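Local coordinates for AT-rich interactive domain-containing protein 4 (Arabidopsis thaliana, PDB 6LQF) that reads chromatin through an ARID-PHD cassette that binds DNA and a methylated histone H3 tail, as an ISWI component regulating the floral transition, at residues N83-M95 with T101-R113. Sequence-based numbering, arbitrary orientation.
Sequences NGINWKGQVFSKM and TNRMTGVGNTLKR. With nucleotides of chain D; nucleotides of chain C.
The K88 ammonium and the M104 carbonyl meet where the first turn of helix 87-91 faces the turn ahead of helix 107-113. The ammonium gives a hydrogen bond to that carbonyl, K88 NZ to M104 O 2.9 Å, approaching from above the carbonyl plane, while V107 N of the beta turn reaches the same oxygen from the opposite face. K88 NZ also donates to a water that in turn accepts from N102 ND2. The other end of that amide closes an Asx turn: M104 N meets N102 OD1 at 2.9 Å, in the carbonyl plane and on a lone pair, and N102 ND2 has a further acceptor in T99 O. Alongside these polar atoms, V107 CG2 sits over the centre of the F92 ring, 3.9 Å from its centroid.

This is consistent with the helix-turn-helix element of the ARID domain: helices 87-91 and 107-113, inclined at 70°, converge near the phosphate of DG5 of chain D, G108 CA packing close to its OP2, and the turn before the second enters the DNA. The first amides of helix 87-91 find their acceptors there, W87 N on OP1 of DG5 of chain D at 2.8 Å and K88 N on OP2 of the same nucleotide at 2.9 Å. T105 OG1 donates to N7 of DA6 of chain C at 2.7 Å, a contact with the base itself.

W87, its NE1 bonded to G82 O, offers one indole face to K112 CG, 3.6 Å from the centroid of the six-membered ring. A leucine here would probably deprive K112 of that flat support and leave G82 O without its indole donor. Beyond the ring K112 bends at chi3 (80°), bringing NZ within 2.8 Å of N83 OD1, with DA6 of chain D OP1 as its second acceptor.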
loop_
_atom_site.group_PDB
_atom_site.type_symbol
_atom_site.label_atom_id
_atom_site.label_comp_id
_atom_site.label_asym_id
_atom_site.label_seq_id
_atom_site.Cartn_x
_atom_site.Cartn_y
_atom_site.Cartn_z
ATOM N N ASN A 83 1.692 8.798 7.932
ATOM C CA ASN A 83 0.806 8.204 8.900
ATOM C C ASN A 83 -0.657 8.386 8.487
ATOM O O ASN A 83 -1.568 8.018 9.232
ATOM C CB ASN A 83 1.089 8.774 10.308
ATOM C CG ASN A 83 2.401 8.248 10.869
ATOM O OD1 ASN A 83 2.872 7.184 10.526
ATOM N ND2 ASN A 83 3.050 9.067 11.706
ATOM N N GLY A 84 -0.892 8.965 7.308
ATOM C CA GLY A 84 -2.220 8.942 6.697
ATOM C C GLY A 84 -2.589 7.557 6.159
ATOM O O GLY A 84 -3.751 7.335 5.747
ATOM N N ILE A 85 -1.613 6.644 6.191
ATOM C CA ILE A 85 -1.815 5.201 5.921
ATOM C C ILE A 85 -1.886 4.519 7.285
ATOM O O ILE A 85 -1.097 4.843 8.173
ATOM C CB ILE A 85 -0.668 4.647 5.049
ATOM C CG1 ILE A 85 -0.805 5.203 3.635
ATOM C CG2 ILE A 85 -0.611 3.091 5.053
ATOM C CD1 ILE A 85 0.473 5.039 2.793
ATOM N N ASN A 86 -2.827 3.606 7.482
ATOM C CA ASN A 86 -2.852 2.785 8.676
ATOM C C ASN A 86 -1.975 1.577 8.411
ATOM O O ASN A 86 -2.380 0.603 7.787
ATOM C CB ASN A 86 -4.287 2.367 9.008
ATOM C CG ASN A 86 -4.410 1.548 10.281
ATOM O OD1 ASN A 86 -3.391 1.160 10.861
ATOM N ND2 ASN A 86 -5.649 1.265 10.740
ATOM N N TRP A 87 -0.727 1.649 8.902
ATOM C CA TRP A 87 0.275 0.630 8.571
ATOM C C TRP A 87 -0.035 -0.680 9.286
ATOM O O TRP A 87 -0.105 -1.726 8.658
ATOM C CB TRP A 87 1.682 1.152 8.959
ATOM C CG TRP A 87 2.096 2.301 8.093
ATOM C CD1 TRP A 87 1.781 3.616 8.286
ATOM C CD2 TRP A 87 2.847 2.238 6.889
ATOM N NE1 TRP A 87 2.275 4.397 7.245
ATOM C CE2 TRP A 87 2.970 3.555 6.392
ATOM C CE3 TRP A 87 3.469 1.186 6.188
ATOM C CZ2 TRP A 87 3.663 3.828 5.207
ATOM C CZ3 TRP A 87 4.195 1.470 5.040
ATOM C CH2 TRP A 87 4.276 2.800 4.560
ATOM N N LYS A 88 -0.232 -0.640 10.598
ATOM C CA LYS A 88 -0.590 -1.878 11.296
ATOM C C LYS A 88 -1.917 -2.481 10.862
ATOM O O LYS A 88 -2.060 -3.717 10.653
ATOM C CB LYS A 88 -0.583 -1.638 12.802
ATOM C CG LYS A 88 -0.920 -2.872 13.604
ATOM C CD LYS A 88 -0.362 -2.723 15.046
ATOM C CE LYS A 88 -0.618 -3.936 15.948
ATOM N NZ LYS A 88 0.130 -5.211 15.598
ATOM N N GLY A 89 -2.914 -1.615 10.705
ATOM C CA GLY A 89 -4.276 -2.073 10.484
ATOM C C GLY A 89 -4.714 -2.317 9.060
ATOM O O GLY A 89 -5.668 -3.087 8.846
ATOM N N GLN A 90 -4.101 -1.681 8.074
ATOM C CA GLN A 90 -4.514 -1.852 6.683
ATOM C C GLN A 90 -3.377 -2.309 5.773
ATOM O O GLN A 90 -3.653 -2.868 4.721
ATOM C CB GLN A 90 -5.084 -0.543 6.109
ATOM C CG GLN A 90 -6.451 -0.229 6.657
ATOM C CD GLN A 90 -6.996 1.073 6.074
ATOM O OE1 GLN A 90 -6.875 1.301 4.846
ATOM N NE2 GLN A 90 -7.601 1.911 6.930
ATOM N N VAL A 91 -2.106 -2.133 6.150
ATOM C CA VAL A 91 -1.035 -2.612 5.278
ATOM C C VAL A 91 -0.609 -3.990 5.742
ATOM O O VAL A 91 -0.601 -4.957 4.936
ATOM C CB VAL A 91 0.178 -1.668 5.293
ATOM C CG1 VAL A 91 1.351 -2.180 4.452
ATOM C CG2 VAL A 91 -0.293 -0.318 4.751
ATOM N N PHE A 92 -0.240 -4.061 7.021
ATOM C CA PHE A 92 0.209 -5.341 7.614
ATOM C C PHE A 92 -0.824 -6.438 7.463
ATOM O O PHE A 92 -0.461 -7.583 7.219
ATOM C CB PHE A 92 0.590 -5.109 9.085
ATOM C CG PHE A 92 1.128 -6.335 9.818
ATOM C CD1 PHE A 92 2.194 -7.064 9.310
ATOM C CD2 PHE A 92 0.599 -6.693 11.046
ATOM C CE1 PHE A 92 2.731 -8.147 10.034
ATOM C CE2 PHE A 92 1.113 -7.758 11.765
ATOM C CZ PHE A 92 2.179 -8.494 11.248
ATOM N N SER A 93 -2.099 -6.114 7.583
ATOM C CA SER A 93 -3.180 -7.104 7.483
ATOM C C SER A 93 -3.278 -7.791 6.132
ATOM O O SER A 93 -3.910 -8.857 6.036
ATOM C CB SER A 93 -4.480 -6.392 7.857
ATOM O OG SER A 93 -4.688 -5.357 6.906
ATOM N N LYS A 94 -2.669 -7.232 5.091
ATOM C CA LYS A 94 -2.711 -7.785 3.738
ATOM C C LYS A 94 -1.438 -8.515 3.379
ATOM O O LYS A 94 -1.302 -9.043 2.251
ATOM C CB LYS A 94 -2.893 -6.686 2.707
ATOM C CG LYS A 94 -4.173 -5.898 2.809
ATOM C CD LYS A 94 -5.355 -6.821 2.658
ATOM C CE LYS A 94 -5.504 -7.267 1.228
ATOM N NZ LYS A 94 -5.758 -6.102 0.356
ATOM N N MET A 95 -0.444 -8.458 4.269
ATOM C CA MET A 95 0.819 -9.148 4.028
ATOM C C MET A 95 0.843 -10.561 4.514
ATOM O O MET A 95 0.166 -10.890 5.485
ATOM C CB MET A 95 1.955 -8.397 4.714
ATOM C CG MET A 95 2.082 -7.012 4.168
ATOM S SD MET A 95 3.256 -5.924 5.036
ATOM C CE MET A 95 4.828 -6.815 4.743
ATOM N N THR A 101 -3.366 -13.515 15.801
ATOM C CA THR A 101 -2.862 -13.161 17.107
ATOM C C THR A 101 -1.372 -12.965 16.935
ATOM O O THR A 101 -0.636 -13.900 16.613
ATOM C CB THR A 101 -3.124 -14.242 18.167
ATOM O OG1 THR A 101 -2.388 -15.417 17.823
ATOM C CG2 THR A 101 -4.608 -14.565 18.260
ATOM N N ASN A 102 -0.959 -11.726 17.098
ATOM C CA ASN A 102 0.440 -11.351 16.996
ATOM C C ASN A 102 0.654 -10.249 18.003
ATOM O O ASN A 102 -0.309 -9.563 18.403
ATOM C CB ASN A 102 0.810 -10.886 15.579
ATOM C CG ASN A 102 0.231 -9.516 15.234
ATOM O OD1 ASN A 102 0.748 -8.492 15.661
ATOM N ND2 ASN A 102 -0.839 -9.491 14.457
ATOM N N ARG A 103 1.905 -10.078 18.410
ATOM C CA ARG A 103 2.281 -8.975 19.297
ATOM C C ARG A 103 3.257 -8.019 18.590
ATOM O O ARG A 103 4.283 -7.616 19.161
ATOM C CB ARG A 103 2.912 -9.507 20.585
ATOM C CG ARG A 103 1.936 -10.205 21.538
ATOM C CD ARG A 103 0.706 -9.339 21.812
ATOM N NE ARG A 103 1.022 -8.094 22.519
ATOM C CZ ARG A 103 0.246 -7.008 22.526
ATOM N NH1 ARG A 103 -0.901 -6.994 21.854
ATOM N NH2 ARG A 103 0.620 -5.925 23.200
ATOM N N MET A 104 2.954 -7.700 17.338
ATOM C CA MET A 104 3.803 -6.856 16.502
ATOM C C MET A 104 3.460 -5.398 16.742
ATOM O O MET A 104 2.921 -4.704 15.876
ATOM C CB MET A 104 3.608 -7.215 15.034
ATOM C CG MET A 104 4.072 -8.664 14.722
ATOM S SD MET A 104 5.855 -8.917 14.852
ATOM C CE MET A 104 6.476 -7.653 13.784
ATOM N N THR A 105 3.715 -4.954 17.964
ATOM C CA THR A 105 3.299 -3.658 18.419
ATOM C C THR A 105 4.031 -2.509 17.764
ATOM O O THR A 105 3.533 -1.366 17.737
ATOM C CB THR A 105 3.501 -3.541 19.903
ATOM O OG1 THR A 105 4.815 -3.977 20.169
ATOM C CG2 THR A 105 2.509 -4.452 20.647
ATOM N N GLY A 106 5.198 -2.772 17.223
ATOM C CA GLY A 106 5.930 -1.700 16.551
ATOM C C GLY A 106 5.934 -1.888 15.047
ATOM O O GLY A 106 6.814 -1.387 14.336
ATOM N N VAL A 107 4.913 -2.582 14.543
ATOM C CA VAL A 107 4.985 -2.999 13.173
ATOM C C VAL A 107 4.840 -1.851 12.194
ATOM O O VAL A 107 5.448 -1.877 11.131
ATOM C CB VAL A 107 3.954 -4.113 12.867
ATOM C CG1 VAL A 107 2.512 -3.542 12.723
ATOM C CG2 VAL A 107 4.382 -4.863 11.596
ATOM N N GLY A 108 4.056 -0.815 12.532
ATOM C CA GLY A 108 3.997 0.303 11.609
ATOM C C GLY A 108 5.339 0.961 11.387
ATOM O O GLY A 108 5.755 1.203 10.254
ATOM N N ASN A 109 6.052 1.212 12.476
ATOM C CA ASN A 109 7.386 1.795 12.326
ATOM C C ASN A 109 8.335 0.857 11.533
ATOM O O ASN A 109 9.116 1.308 10.677
ATOM C CB ASN A 109 7.963 2.077 13.723
ATOM C CG ASN A 109 9.293 2.809 13.662
ATOM O OD1 ASN A 109 10.335 2.161 13.690
ATOM N ND2 ASN A 109 9.263 4.140 13.611
ATOM N N THR A 110 8.275 -0.432 11.860
ATOM C CA THR A 110 9.090 -1.412 11.155
ATOM C C THR A 110 8.790 -1.423 9.654
ATOM O O THR A 110 9.713 -1.423 8.809
ATOM C CB THR A 110 8.876 -2.786 11.770
ATOM O OG1 THR A 110 9.340 -2.753 13.130
ATOM C CG2 THR A 110 9.700 -3.809 11.020
ATOM N N LEU A 111 7.493 -1.400 9.298
ATOM C CA LEU A 111 7.141 -1.428 7.882
ATOM C C LEU A 111 7.601 -0.162 7.154
ATOM O O LEU A 111 8.029 -0.228 6.004
ATOM C CB LEU A 111 5.625 -1.601 7.704
ATOM C CG LEU A 111 5.115 -2.979 8.035
ATOM C CD1 LEU A 111 3.617 -2.992 7.899
ATOM C CD2 LEU A 111 5.700 -4.029 7.082
ATOM N N LYS A 112 7.498 0.996 7.817
ATOM C CA LYS A 112 7.979 2.219 7.202
ATOM C C LYS A 112 9.491 2.155 6.960
ATOM O O LYS A 112 9.940 2.565 5.890
ATOM C CB LYS A 112 7.613 3.434 8.085
ATOM C CG LYS A 112 6.106 3.692 8.018
ATOM C CD LYS A 112 5.662 4.663 9.128
ATOM C CE LYS A 112 5.979 6.023 8.700
ATOM N NZ LYS A 112 5.568 7.036 9.781
ATOM N N ARG A 113 10.263 1.575 7.904
ATOM C CA ARG A 113 11.709 1.441 7.731
ATOM C C ARG A 113 12.016 0.475 6.579
ATOM O O ARG A 113 12.888 0.726 5.747
ATOM C CB ARG A 113 12.334 0.977 9.037
ATOM C CG ARG A 113 12.395 2.019 10.137
ATOM C CD ARG A 113 13.338 1.631 11.294
ATOM N NE ARG A 113 13.004 0.337 11.892
ATOM C CZ ARG A 113 13.543 -0.820 11.513
ATOM N NH1 ARG A 113 14.422 -0.847 10.525
ATOM N NH2 ARG A 113 13.194 -1.950 12.103
ATOM P P DG D 5 0.211 2.860 12.400
ATOM O OP1 DG D 5 -0.211 3.344 11.084
ATOM O OP2 DG D 5 0.602 1.401 12.533
ATOM O "O5'" DG D 5 1.395 3.757 12.890
ATOM C "C5'" DG D 5 1.256 5.176 12.753
ATOM C "C4'" DG D 5 2.353 5.886 13.543
ATOM O "O4'" DG D 5 2.096 5.728 14.965
ATOM C "C3'" DG D 5 3.755 5.387 13.290
ATOM O "O3'" DG D 5 4.671 6.535 13.371
ATOM C "C2'" DG D 5 3.959 4.424 14.449
ATOM C "C1'" DG D 5 3.215 5.120 15.583
ATOM N N9 DG D 5 2.707 4.210 16.610
ATOM C C8 DG D 5 1.938 3.104 16.421
ATOM N N7 DG D 5 1.685 2.443 17.524
ATOM C C5 DG D 5 2.319 3.206 18.502
ATOM C C6 DG D 5 2.379 3.032 19.901
ATOM O O6 DG D 5 1.880 2.112 20.576
ATOM N N1 DG D 5 3.176 4.013 20.530
ATOM C C2 DG D 5 3.717 5.080 19.881
ATOM N N2 DG D 5 4.437 5.936 20.614
ATOM N N3 DG D 5 3.643 5.262 18.573
ATOM C C4 DG D 5 2.908 4.298 17.951
ATOM P P DA D 6 6.244 6.387 13.372
ATOM O OP1 DA D 6 6.748 7.518 12.695
ATOM O OP2 DA D 6 6.627 5.097 12.920
ATOM O "O5'" DA D 6 6.590 6.449 14.909
ATOM C "C5'" DA D 6 6.365 7.615 15.685
ATOM C "C4'" DA D 6 7.241 7.619 16.917
ATOM O "O4'" DA D 6 6.762 6.680 17.895
ATOM C "C3'" DA D 6 8.705 7.270 16.681
ATOM O "O3'" DA D 6 9.458 8.109 17.556
ATOM C "C2'" DA D 6 8.754 5.802 17.045
ATOM C "C1'" DA D 6 7.729 5.672 18.147
ATOM N N9 DA D 6 7.024 4.394 18.207
ATOM C C8 DA D 6 6.446 3.742 17.152
ATOM N N7 DA D 6 5.787 2.668 17.491
ATOM C C5 DA D 6 5.981 2.576 18.858
ATOM C C6 DA D 6 5.551 1.647 19.810
ATOM N N6 DA D 6 4.818 0.580 19.525
ATOM N N1 DA D 6 5.897 1.861 21.094
ATOM C C2 DA D 6 6.626 2.935 21.384
ATOM N N3 DA D 6 7.092 3.876 20.583
ATOM C C4 DA D 6 6.736 3.637 19.314
ATOM P P DA C 6 4.488 -8.332 25.404
ATOM O OP1 DA C 6 4.218 -9.308 26.479
ATOM O OP2 DA C 6 3.393 -7.902 24.512
ATOM O "O5'" DA C 6 5.074 -7.057 26.169
ATOM C "C5'" DA C 6 6.319 -7.168 26.855
ATOM C "C4'" DA C 6 6.757 -5.806 27.414
ATOM O "O4'" DA C 6 7.292 -4.989 26.338
ATOM C "C3'" DA C 6 5.670 -4.970 28.073
ATOM O "O3'" DA C 6 6.231 -4.243 29.175
ATOM C "C2'" DA C 6 5.233 -4.021 26.945
ATOM C "C1'" DA C 6 6.546 -3.772 26.226
ATOM N N9 DA C 6 6.408 -3.506 24.796
ATOM C C8 DA C 6 5.661 -4.227 23.883
ATOM N N7 DA C 6 5.773 -3.796 22.651
ATOM C C5 DA C 6 6.645 -2.707 22.760
ATOM C C6 DA C 6 7.178 -1.832 21.796
ATOM N N6 DA C 6 6.888 -1.884 20.483
ATOM N N1 DA C 6 8.036 -0.879 22.261
ATOM C C2 DA C 6 8.321 -0.826 23.555
ATOM N N3 DA C 6 7.901 -1.614 24.548
ATOM C C4 DA C 6 7.076 -2.556 24.069
HETATM O O HOH W 1 -1.846 -6.768 14.046
#